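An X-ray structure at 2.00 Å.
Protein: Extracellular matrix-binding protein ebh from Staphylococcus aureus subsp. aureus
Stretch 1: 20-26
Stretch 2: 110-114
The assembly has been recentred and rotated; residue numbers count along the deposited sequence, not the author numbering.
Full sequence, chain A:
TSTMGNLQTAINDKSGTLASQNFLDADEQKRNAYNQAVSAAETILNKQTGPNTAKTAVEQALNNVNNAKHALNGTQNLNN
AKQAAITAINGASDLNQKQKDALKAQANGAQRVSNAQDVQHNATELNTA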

# COMPACT_ATOMS: atom_id res chain seq x y z
N SER A 20 -2.61 -0.56 -7.61
CA SER A 20 -1.90 0.59 -7.09
C SER A 20 -0.83 1.06 -8.12
O SER A 20 -0.22 0.29 -8.87
N GLN A 21 -0.58 2.38 -8.14
CA GLN A 21 0.43 2.95 -9.03
C GLN A 21 1.80 2.38 -8.67
O GLN A 21 2.67 2.17 -9.53
N ASN A 22 2.01 2.11 -7.39
CA ASN A 22 3.30 1.61 -6.96
C ASN A 22 3.62 0.25 -7.55
O ASN A 22 4.78 -0.06 -7.83
N PHE A 23 2.61 -0.55 -7.79
CA PHE A 23 2.78 -1.82 -8.55
C PHE A 23 2.86 -1.59 -10.06
O PHE A 23 3.77 -2.07 -10.74
N LEU A 24 1.87 -0.86 -10.56
CA LEU A 24 1.67 -0.73 -12.01
C LEU A 24 2.92 -0.13 -12.69
O LEU A 24 3.26 -0.56 -13.74
N ASP A 25 3.59 0.82 -12.01
CA ASP A 25 4.75 1.49 -12.52
C ASP A 25 6.08 0.90 -11.98
O ASP A 25 7.15 1.46 -12.24
N ALA A 26 6.01 -0.19 -11.18
CA ALA A 26 7.23 -0.86 -10.76
C ALA A 26 7.91 -1.46 -11.98
O ALA A 26 7.27 -1.73 -12.97
N ALA A 110 1.95 14.69 -12.82
CA ALA A 110 1.84 13.40 -13.53
C ALA A 110 1.46 12.34 -12.50
O ALA A 110 2.07 12.25 -11.41
N GLN A 111 0.42 11.59 -12.80
CA GLN A 111 -0.03 10.53 -11.90
C GLN A 111 0.59 9.16 -12.20
O GLN A 111 0.42 8.18 -11.42
N ARG A 112 1.13 9.04 -13.41
CA ARG A 112 1.76 7.80 -13.91
C ARG A 112 3.06 8.13 -14.55
O ARG A 112 3.26 9.25 -15.06
N VAL A 113 4.00 7.18 -14.53
CA VAL A 113 5.31 7.37 -15.17
C VAL A 113 5.16 7.82 -16.67
O VAL A 113 5.84 8.76 -17.12
N SER A 114 4.24 7.23 -17.39
CA SER A 114 4.03 7.56 -18.82
C SER A 114 3.64 9.01 -19.03
O SER A 114 4.07 9.61 -20.00

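The contact between these stretches is organised around one carboxylate. D25 follows the short helix 21-24, its CA-to-CB bond points toward the second stretch, and its m rotamer (chi1 -78°) carries both oxygens to donors there. OD2 accepts from the backbone, with V113 N 2.9 Å from D25 OD2 and a nearly straight angle of 169°. This suits the start of a helix, where the first amides have no partner in the preceding turn; a short acidic side chain can supply the missing acceptor from across the contact.

R112, at the N-cap position of that helix, meets the same carboxylate through its charge. Its CA-to-CB bond runs sideways, but three successive m torsions bring the guanidinium nearer, so that R112 NH2 donates to D25 OD1 at 2.9 Å in a salt bridge. R112 NE donates to D25 OD2 at 3.1 Å and, more weakly, to D25 OD1 at 3.2 Å. D25 OD1 lies at the guanidinium edge, near its plane, where the N-H groups point. One face is left for carbon: L24 CB, directed toward the second stretch, sits 3.5 Å from R112 NH2.

Q21 (chi1 t, chi2 m) supports the aspartate from one helical turn earlier. Its NE2 donates to D25 OD2 at 2.9 Å, helping to hold the carboxylate in place, while the aliphatic part of the chain packs across the contact, Q21 CG lying 3.5 Å from Q111 O and 4.0 Å from R112 CD.

V113, in the t rotamer, points toward the first stretch and brings its CG2 within 3.6 Å of D25 OD2, a nonpolar shoulder beside the acceptor. A water completes the network: it donates to D25 OD1 at 2.7 Å and accepts from S114 N at 3.0 Å, so the carboxylate serves one helix-start amide directly and the next through solvent.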

# COMPACT_ATOMS: atom_id res chain seq x y z
CB SER A 20 -1.25 0.28 -5.72
OG SER A 20 -0.06 -0.56 -5.88
CB GLN A 21 0.40 4.49 -8.87
CG GLN A 21 1.39 5.29 -9.72
CD GLN A 21 2.80 5.25 -9.19
OE1 GLN A 21 3.02 5.29 -7.98
NE2 GLN A 21 3.75 5.28 -10.08
CB ASN A 22 3.36 1.57 -5.42
CG ASN A 22 4.73 1.16 -4.90
OD1 ASN A 22 5.75 1.82 -5.20
ND2 ASN A 22 4.76 0.14 -4.02
CB PHE A 23 1.65 -2.77 -8.25
CG PHE A 23 1.70 -4.01 -9.10
CD1 PHE A 23 2.51 -5.07 -8.75
CD2 PHE A 23 0.96 -4.08 -10.26
CE1 PHE A 23 2.55 -6.19 -9.56
CE2 PHE A 23 1.04 -5.16 -11.10
CZ PHE A 23 1.82 -6.23 -10.74
CB LEU A 24 0.40 0.08 -12.32
CG LEU A 24 -1.00 -0.51 -11.96
CD1 LEU A 24 -2.09 0.56 -12.08
CD2 LEU A 24 -1.26 -1.64 -12.87
CB ASP A 25 4.69 3.02 -12.28
CG ASP A 25 3.78 3.75 -13.27
OD1 ASP A 25 3.46 3.18 -14.35
OD2 ASP A 25 3.32 4.87 -12.94
CB ALA A 26 6.91 -1.93 -9.74
CB ALA A 110 3.15 13.01 -14.18
CB GLN A 111 -1.59 10.45 -11.97
CG GLN A 111 -2.28 11.78 -11.82
CD GLN A 111 -2.57 12.53 -13.14
OE1 GLN A 111 -1.86 12.36 -14.16
NE2 GLN A 111 -3.61 13.41 -13.11
CB ARG A 112 0.89 7.04 -14.93
CG ARG A 112 -0.42 6.42 -14.43
CD ARG A 112 -0.28 5.40 -13.31
NE ARG A 112 0.46 4.26 -13.83
CZ ARG A 112 -0.03 3.26 -14.52
NH1 ARG A 112 -1.34 3.20 -14.79
NH2 ARG A 112 0.81 2.34 -15.01
CB VAL A 113 6.19 6.13 -15.07
CG1 VAL A 113 7.38 6.17 -16.05
CG2 VAL A 113 6.67 5.89 -13.66
CB SER A 114 2.96 6.67 -19.46
OG SER A 114 1.72 6.91 -18.85
O HOH W 1 3.15 4.58 -16.58